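Long-range contacts in glycosyl hydrolase (Streptomyces cattleya, PDB 7LR8), which probably hydrolyses the Man-beta-1,4-GlcNAc core disaccharide released during N-glycan breakdown, as a family 5 glycoside hydrolase: residues B[100-105]-B[315-320]; B[254-259]-B[398-403]. The protein carries 1 engineered substitution. All coordinates share one frame; numbering follows the deposited sequence.

Contact 1 of 2, residues B[100-105]-B[315-320]; sequences LSSFDF and DFPELE. With BMA (beta-D-mannopyranose), chain D; AE3 (2-(2-ethoxyethoxy)ethanol), chain E; NAG (2-acetamido-2-deoxy-beta-D-glucopyranose), chain C.
Asp315 meets Phe103 through its backbone, the ring's CZ lying 4.1 Å from Asp315 C. Its carboxylate turns instead to Arg116 and Arg66 of the second subunit. The principle that one aromatic pair can join two ligand-binding loops is seen at Phe316, whose ring takes the edge of Phe103 in a T-shaped stack (centroids 4.9 Å apart, planes at 74°). Phe103 CE2 stands over the centre of that face, while Trp26 meets Phe316 in a second edge-to-face pair. An alanine in place of Phe316 would probably leave the Phe103 edge without its facing ring and open a gap beside Ser101 CB. Pro317 follows, with CD pressed 3.2 Å from Ser102 OG. Ser102 OG donates to Ser101 O at 2.6 Å, in the carbonyl plane on a lone pair, and also bonds His114 of the second subunit. Leu319 adds an apolar methyl near the mannose O6. Glu320, bent at chi2 (-78°), straddles two sugar hydroxyls: OE1 accepts from mannose O4 at 2.5 Å and OE2 from mannose O6 at 2.9 Å. From the other segment Ser101 N donates to mannose O3 at 2.7 Å, and Asn152 and Glu268 also bond the mannose. A type I' hairpin and the loop after the eighth strand thus wall the glycan pocket, a site typical of the mouth of a (beta/alpha)8 barrel at the C-terminal ends of its strands.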
loop_
_atom_site.group_PDB
_atom_site.type_symbol
_atom_site.label_atom_id
_atom_site.label_comp_id
_atom_site.label_asym_id
_atom_site.label_seq_id
_atom_site.Cartn_x
_atom_site.Cartn_y
_atom_site.Cartn_z
ATOM N N LEU B 100 -8.036 7.559 -4.183
ATOM C CA LEU B 100 -8.337 7.837 -5.584
ATOM C C LEU B 100 -9.288 6.780 -6.124
ATOM O O LEU B 100 -8.919 5.603 -6.204
ATOM C CB LEU B 100 -7.055 7.868 -6.427
ATOM C CG LEU B 100 -6.154 9.104 -6.323
ATOM C CD1 LEU B 100 -4.804 8.834 -6.982
ATOM C CD2 LEU B 100 -6.837 10.318 -6.952
ATOM N N SER B 101 -10.497 7.207 -6.511
ATOM C CA SER B 101 -11.415 6.401 -7.325
ATOM C C SER B 101 -11.696 5.029 -6.708
ATOM O O SER B 101 -11.702 4.011 -7.403
ATOM C CB SER B 101 -10.875 6.242 -8.748
ATOM O OG SER B 101 -10.491 7.491 -9.296
ATOM N N SER B 102 -11.946 5.019 -5.391
ATOM C CA SER B 102 -12.357 3.898 -4.530
ATOM C C SER B 102 -11.178 3.167 -3.900
ATOM O O SER B 102 -11.395 2.347 -3.008
ATOM C CB SER B 102 -13.257 2.865 -5.237
ATOM O OG SER B 102 -12.482 1.978 -6.036
ATOM N N PHE B 103 -9.950 3.439 -4.329
ATOM C CA PHE B 103 -8.743 2.829 -3.773
ATOM C C PHE B 103 -8.038 3.758 -2.788
ATOM O O PHE B 103 -7.847 4.951 -3.059
ATOM C CB PHE B 103 -7.758 2.464 -4.887
ATOM C CG PHE B 103 -8.303 1.482 -5.875
ATOM C CD1 PHE B 103 -8.275 0.121 -5.603
ATOM C CD2 PHE B 103 -8.872 1.924 -7.080
ATOM C CE1 PHE B 103 -8.795 -0.789 -6.519
ATOM C CE2 PHE B 103 -9.372 1.023 -7.993
ATOM C CZ PHE B 103 -9.340 -0.341 -7.708
ATOM N N ASP B 104 -7.596 3.185 -1.668
ATOM C CA ASP B 104 -6.735 3.869 -0.708
ATOM C C ASP B 104 -5.291 3.452 -0.951
ATOM O O ASP B 104 -4.964 2.258 -0.873
ATOM C CB ASP B 104 -7.124 3.524 0.731
ATOM C CG ASP B 104 -8.433 4.154 1.167
ATOM O OD1 ASP B 104 -8.868 5.173 0.571
ATOM O OD2 ASP B 104 -9.015 3.623 2.138
ATOM N N PHE B 105 -4.418 4.440 -1.177
ATOM C CA PHE B 105 -2.983 4.222 -1.371
ATOM C C PHE B 105 -2.270 4.705 -0.112
ATOM O O PHE B 105 -1.966 5.894 0.026
ATOM C CB PHE B 105 -2.497 4.941 -2.629
ATOM C CG PHE B 105 -3.113 4.388 -3.889
ATOM C CD1 PHE B 105 -2.616 3.234 -4.471
ATOM C CD2 PHE B 105 -4.231 4.988 -4.441
ATOM C CE1 PHE B 105 -3.205 2.686 -5.616
ATOM C CE2 PHE B 105 -4.824 4.457 -5.585
ATOM C CZ PHE B 105 -4.307 3.305 -6.169
ATOM N N ASP B 315 -11.548 -3.953 -10.837
ATOM C CA ASP B 315 -12.116 -3.702 -9.515
ATOM C C ASP B 315 -12.569 -2.266 -9.287
ATOM O O ASP B 315 -13.068 -1.980 -8.184
ATOM C CB ASP B 315 -11.155 -4.096 -8.380
ATOM C CG ASP B 315 -10.904 -5.588 -8.321
ATOM O OD1 ASP B 315 -11.871 -6.368 -8.387
ATOM O OD2 ASP B 315 -9.720 -5.974 -8.213
ATOM N N PHE B 316 -12.444 -1.364 -10.261
ATOM C CA PHE B 316 -13.071 -0.063 -10.124
ATOM C C PHE B 316 -14.584 -0.233 -10.091
ATOM O O PHE B 316 -15.135 -1.025 -10.866
ATOM C CB PHE B 316 -12.727 0.870 -11.293
ATOM C CG PHE B 316 -11.313 1.383 -11.297
ATOM C CD1 PHE B 316 -10.274 0.572 -11.734
ATOM C CD2 PHE B 316 -11.025 2.701 -10.928
ATOM C CE1 PHE B 316 -8.969 1.036 -11.763
ATOM C CE2 PHE B 316 -9.716 3.174 -10.949
ATOM C CZ PHE B 316 -8.686 2.343 -11.373
ATOM N N PRO B 317 -15.286 0.508 -9.236
ATOM C CA PRO B 317 -16.720 0.725 -9.477
ATOM C C PRO B 317 -16.937 1.079 -10.943
ATOM O O PRO B 317 -16.195 1.885 -11.521
ATOM C CB PRO B 317 -17.069 1.897 -8.556
ATOM C CG PRO B 317 -16.007 1.815 -7.439
ATOM C CD PRO B 317 -14.769 1.307 -8.111
ATOM N N GLU B 318 -17.969 0.451 -11.524
ATOM C CA GLU B 318 -18.266 0.581 -12.946
ATOM C C GLU B 318 -18.232 2.029 -13.418
ATOM O O GLU B 318 -17.668 2.336 -14.475
ATOM C CB GLU B 318 -19.635 -0.044 -13.223
ATOM C CG GLU B 318 -20.246 0.373 -14.534
ATOM C CD GLU B 318 -19.329 0.114 -15.697
ATOM O OE1 GLU B 318 -18.558 -0.866 -15.634
ATOM O OE2 GLU B 318 -19.391 0.889 -16.677
ATOM N N LEU B 319 -18.799 2.939 -12.627
ATOM C CA LEU B 319 -18.912 4.339 -13.032
ATOM C C LEU B 319 -17.561 4.982 -13.351
ATOM O O LEU B 319 -17.491 5.868 -14.206
ATOM C CB LEU B 319 -19.640 5.143 -11.950
ATOM C CG LEU B 319 -18.992 5.429 -10.588
ATOM C CD1 LEU B 319 -18.137 6.701 -10.612
ATOM C CD2 LEU B 319 -20.073 5.544 -9.523
ATOM N N GLU B 320 -16.476 4.550 -12.690
ATOM C CA GLU B 320 -15.211 5.272 -12.824
ATOM C C GLU B 320 -14.639 5.192 -14.235
ATOM O O GLU B 320 -13.937 6.114 -14.672
ATOM C CB GLU B 320 -14.175 4.712 -11.841
ATOM C CG GLU B 320 -14.556 4.818 -10.370
ATOM C CD GLU B 320 -14.357 6.207 -9.794
ATOM O OE1 GLU B 320 -13.837 7.091 -10.502
ATOM O OE2 GLU B 320 -14.732 6.417 -8.619
HETATM C C1 BMA D . -14.052 11.590 -6.212
HETATM C C2 BMA D . -12.621 11.663 -6.837
HETATM C C3 BMA D . -12.182 10.262 -7.212
HETATM C C4 BMA D . -13.344 9.506 -7.990
HETATM C C5 BMA D . -14.509 10.473 -8.346
HETATM C C6 BMA D . -15.687 9.783 -8.998
HETATM O O2 BMA D . -11.679 12.222 -5.935
HETATM O O3 BMA D . -11.712 9.542 -6.044
HETATM O O4 BMA D . -12.803 8.969 -9.165
HETATM O O5 BMA D . -15.028 11.070 -7.144
HETATM O O6 BMA D . -16.194 8.812 -8.051
HETATM C C1 AE3 E . -18.607 2.803 -5.068
HETATM C C2 AE3 E . -18.163 2.378 -3.669
HETATM O O2 AE3 E . -16.827 1.963 -3.689
HETATM C C3 AE3 E . -16.602 0.729 -3.068
HETATM C C4 AE3 E . -15.293 0.144 -3.583
HETATM O O3 AE3 E . -15.497 -1.178 -3.976
HETATM C C5 AE3 E . -15.312 -1.378 -5.345
HETATM C C6 AE3 E . -16.001 -2.666 -5.788
HETATM O O4 AE3 E . -16.055 -2.709 -7.188
HETATM C C1 NAG C . -16.857 8.793 -2.660
HETATM C C2 NAG C . -15.831 7.921 -3.384
HETATM C C3 NAG C . -14.654 8.774 -3.876
HETATM C C4 NAG C . -15.140 9.984 -4.671
HETATM C C5 NAG C . -16.156 10.745 -3.816
HETATM C C6 NAG C . -16.769 11.957 -4.473
HETATM C C7 NAG C . -15.324 5.569 -2.847
HETATM C C8 NAG C . -14.827 4.622 -1.789
HETATM N N2 NAG C . -15.366 6.861 -2.502
HETATM O O1 NAG C . -17.964 8.016 -2.344
HETATM O O3 NAG C . -13.777 7.982 -4.667
HETATM O O4 NAG C . -14.007 10.789 -4.994
HETATM O O5 NAG C . -17.246 9.870 -3.498
HETATM O O6 NAG C . -17.571 12.680 -3.549
HETATM O O7 NAG C . -15.662 5.179 -3.964
#

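Contact 2 of 2, residues B[254-259]-B[398-403]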
loop_
_atom_site.group_PDB
_atom_site.type_symbol
_atom_site.label_atom_id
_atom_site.label_comp_id
_atom_site.label_asym_id
_atom_site.label_seq_id
_atom_site.Cartn_x
_atom_site.Cartn_y
_atom_site.Cartn_z
ATOM N N LYS B 254 -20.112 29.443 0.197
ATOM C CA LYS B 254 -19.938 30.856 0.491
ATOM C C LYS B 254 -20.467 31.247 1.867
ATOM O O LYS B 254 -20.000 32.245 2.429
ATOM C CB LYS B 254 -20.627 31.696 -0.586
ATOM C CG LYS B 254 -19.953 31.595 -1.953
ATOM C CD LYS B 254 -20.689 32.383 -3.017
ATOM C CE LYS B 254 -19.942 32.291 -4.344
ATOM N NZ LYS B 254 -20.667 32.985 -5.425
ATOM N N ALA B 255 -21.432 30.503 2.423
ATOM C CA ALA B 255 -22.026 30.930 3.688
ATOM C C ALA B 255 -20.992 31.023 4.804
ATOM O O ALA B 255 -21.134 31.861 5.702
ATOM C CB ALA B 255 -23.153 29.983 4.099
ATOM N N TRP B 256 -19.956 30.187 4.761
ATOM C CA TRP B 256 -18.977 30.081 5.837
ATOM C C TRP B 256 -17.728 30.922 5.609
ATOM O O TRP B 256 -16.849 30.944 6.476
ATOM C CB TRP B 256 -18.566 28.614 6.044
ATOM C CG TRP B 256 -19.600 27.791 6.754
ATOM C CD1 TRP B 256 -19.705 27.582 8.100
ATOM C CD2 TRP B 256 -20.681 27.069 6.150
ATOM N NE1 TRP B 256 -20.785 26.776 8.372
ATOM C CE2 TRP B 256 -21.407 26.455 7.190
ATOM C CE3 TRP B 256 -21.114 26.892 4.827
ATOM C CZ2 TRP B 256 -22.530 25.661 6.952
ATOM C CZ3 TRP B 256 -22.232 26.106 4.592
ATOM C CH2 TRP B 256 -22.925 25.499 5.649
ATOM N N ALA B 257 -17.622 31.613 4.476
ATOM C CA ALA B 257 -16.434 32.414 4.209
ATOM C C ALA B 257 -16.413 33.665 5.078
ATOM O O ALA B 257 -17.444 34.306 5.304
ATOM C CB ALA B 257 -16.375 32.814 2.731
ATOM N N ARG B 258 -15.216 34.024 5.556
ATOM C CA ARG B 258 -15.043 35.307 6.222
ATOM C C ARG B 258 -14.873 36.438 5.217
ATOM O O ARG B 258 -15.338 37.554 5.466
ATOM C CB ARG B 258 -13.843 35.253 7.179
ATOM N N GLU B 259 -14.236 36.168 4.054
ATOM C CA GLU B 259 -14.110 37.206 3.033
ATOM C C GLU B 259 -15.314 37.168 2.099
ATOM O O GLU B 259 -15.690 36.088 1.631
ATOM C CB GLU B 259 -12.833 37.031 2.220
ATOM N N THR B 398 -26.459 31.729 -0.317
ATOM C CA THR B 398 -26.760 31.280 1.038
ATOM C C THR B 398 -26.129 32.224 2.055
ATOM O O THR B 398 -25.175 32.953 1.757
ATOM C CB THR B 398 -26.285 29.832 1.299
ATOM O OG1 THR B 398 -24.848 29.745 1.249
ATOM C CG2 THR B 398 -26.881 28.879 0.273
ATOM N N VAL B 399 -26.690 32.214 3.262
ATOM C CA VAL B 399 -26.177 33.012 4.373
ATOM C C VAL B 399 -26.391 32.221 5.657
ATOM O O VAL B 399 -27.424 31.567 5.830
ATOM C CB VAL B 399 -26.851 34.403 4.432
ATOM C CG1 VAL B 399 -28.343 34.285 4.721
ATOM C CG2 VAL B 399 -26.167 35.294 5.479
ATOM N N LEU B 400 -25.398 32.257 6.549
ATOM C CA LEU B 400 -25.516 31.556 7.822
ATOM C C LEU B 400 -26.549 32.220 8.724
ATOM O O LEU B 400 -26.729 33.443 8.711
ATOM C CB LEU B 400 -24.168 31.516 8.542
ATOM C CG LEU B 400 -23.129 30.517 8.047
ATOM C CD1 LEU B 400 -21.912 30.582 8.965
ATOM C CD2 LEU B 400 -23.714 29.107 8.017
ATOM N N ALA B 401 -27.230 31.390 9.522
ATOM C CA ALA B 401 -28.206 31.895 10.486
ATOM C C ALA B 401 -27.621 33.015 11.340
ATOM O O ALA B 401 -28.289 34.024 11.600
ATOM C CB ALA B 401 -28.702 30.752 11.376
ATOM N N GLU B 402 -26.366 32.859 11.775
ATOM C CA GLU B 402 -25.731 33.854 12.631
ATOM C C GLU B 402 -25.516 35.184 11.918
ATOM O O GLU B 402 -25.256 36.191 12.586
ATOM C CB GLU B 402 -24.392 33.324 13.148
ATOM C CG GLU B 402 -23.447 32.839 12.056
ATOM C CD GLU B 402 -22.204 32.159 12.613
ATOM O OE1 GLU B 402 -21.257 32.875 13.006
ATOM O OE2 GLU B 402 -22.174 30.909 12.658
ATOM N N HIS B 403 -25.613 35.208 10.586
ATOM C CA HIS B 403 -25.428 36.423 9.801
ATOM C C HIS B 403 -26.708 36.892 9.129
ATOM O O HIS B 403 -26.676 37.887 8.393
ATOM C CB HIS B 403 -24.344 36.209 8.732
ATOM C CG HIS B 403 -22.985 35.913 9.292
ATOM N ND1 HIS B 403 -22.368 36.728 10.215
ATOM C CD2 HIS B 403 -22.122 34.898 9.050
ATOM C CE1 HIS B 403 -21.189 36.222 10.530
ATOM N NE2 HIS B 403 -21.015 35.111 9.836
HETATM O O HOH W 1 -23.177 33.690 5.857
#
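Leu400 lays a methyl on the indole of Trp256, a CH-pi contact in which CD2 stands 3.9 Å from the centroid of the five-membered ring and 24° off its normal. Offset toward the rim of the indole, Leu400 CD2 comes to 3.6 Å from Trp256 CE2, and the two side chains cross at about a right angle. An aliphatic contact accompanies it: Ala255 CB faces Leu400 CG at 4.0 Å. With CG set beside its own backbone N (chi1 -77°), Leu400 also brings that carbon to 3.4 Å from Ala255 O.

Polar links are indirect, illustrating how water can complete a small apolar interface. One molecule donates to Ala255 O at 2.7 Å and accepts from Leu400 N at 2.7 Å, joining the two backbones. Thr398 OG1 touches Ala255 CB at 3.3 Å, but its hydrogen bond goes to Glu251 O, near the end of helix 240-253. Val362 and helix 211-216 provide further neighbours for Trp256. The arrangement docks the outer strand 397-400 of a small parallel, three-stranded alpha/beta unit onto an alpha-to-beta loop of the (beta/alpha)8 barrel, at the end away from the glycan pocket.

From the N terminus, the chain lays down the first three barrel strands before reaching 100-105, the opening half of contact 1. It then passes through 254-259, which opens contact 2 between helix 240-253 and strand 264-269, and completes the barrel with strand 298-304. Only afterwards does 315-320 return to close contact 1 over a 209-residue excursion. The chain next leaves through helix 334-349 for the C-terminal alpha/beta unit, where 398-403 closes contact 2. The two closures therefore cross rather than nest. Their centres lie 34 Å apart, on opposite sides of the chain's centre: one joins loops at the sugar-binding mouth, the other fastens the C-terminal unit to the barrel's far end.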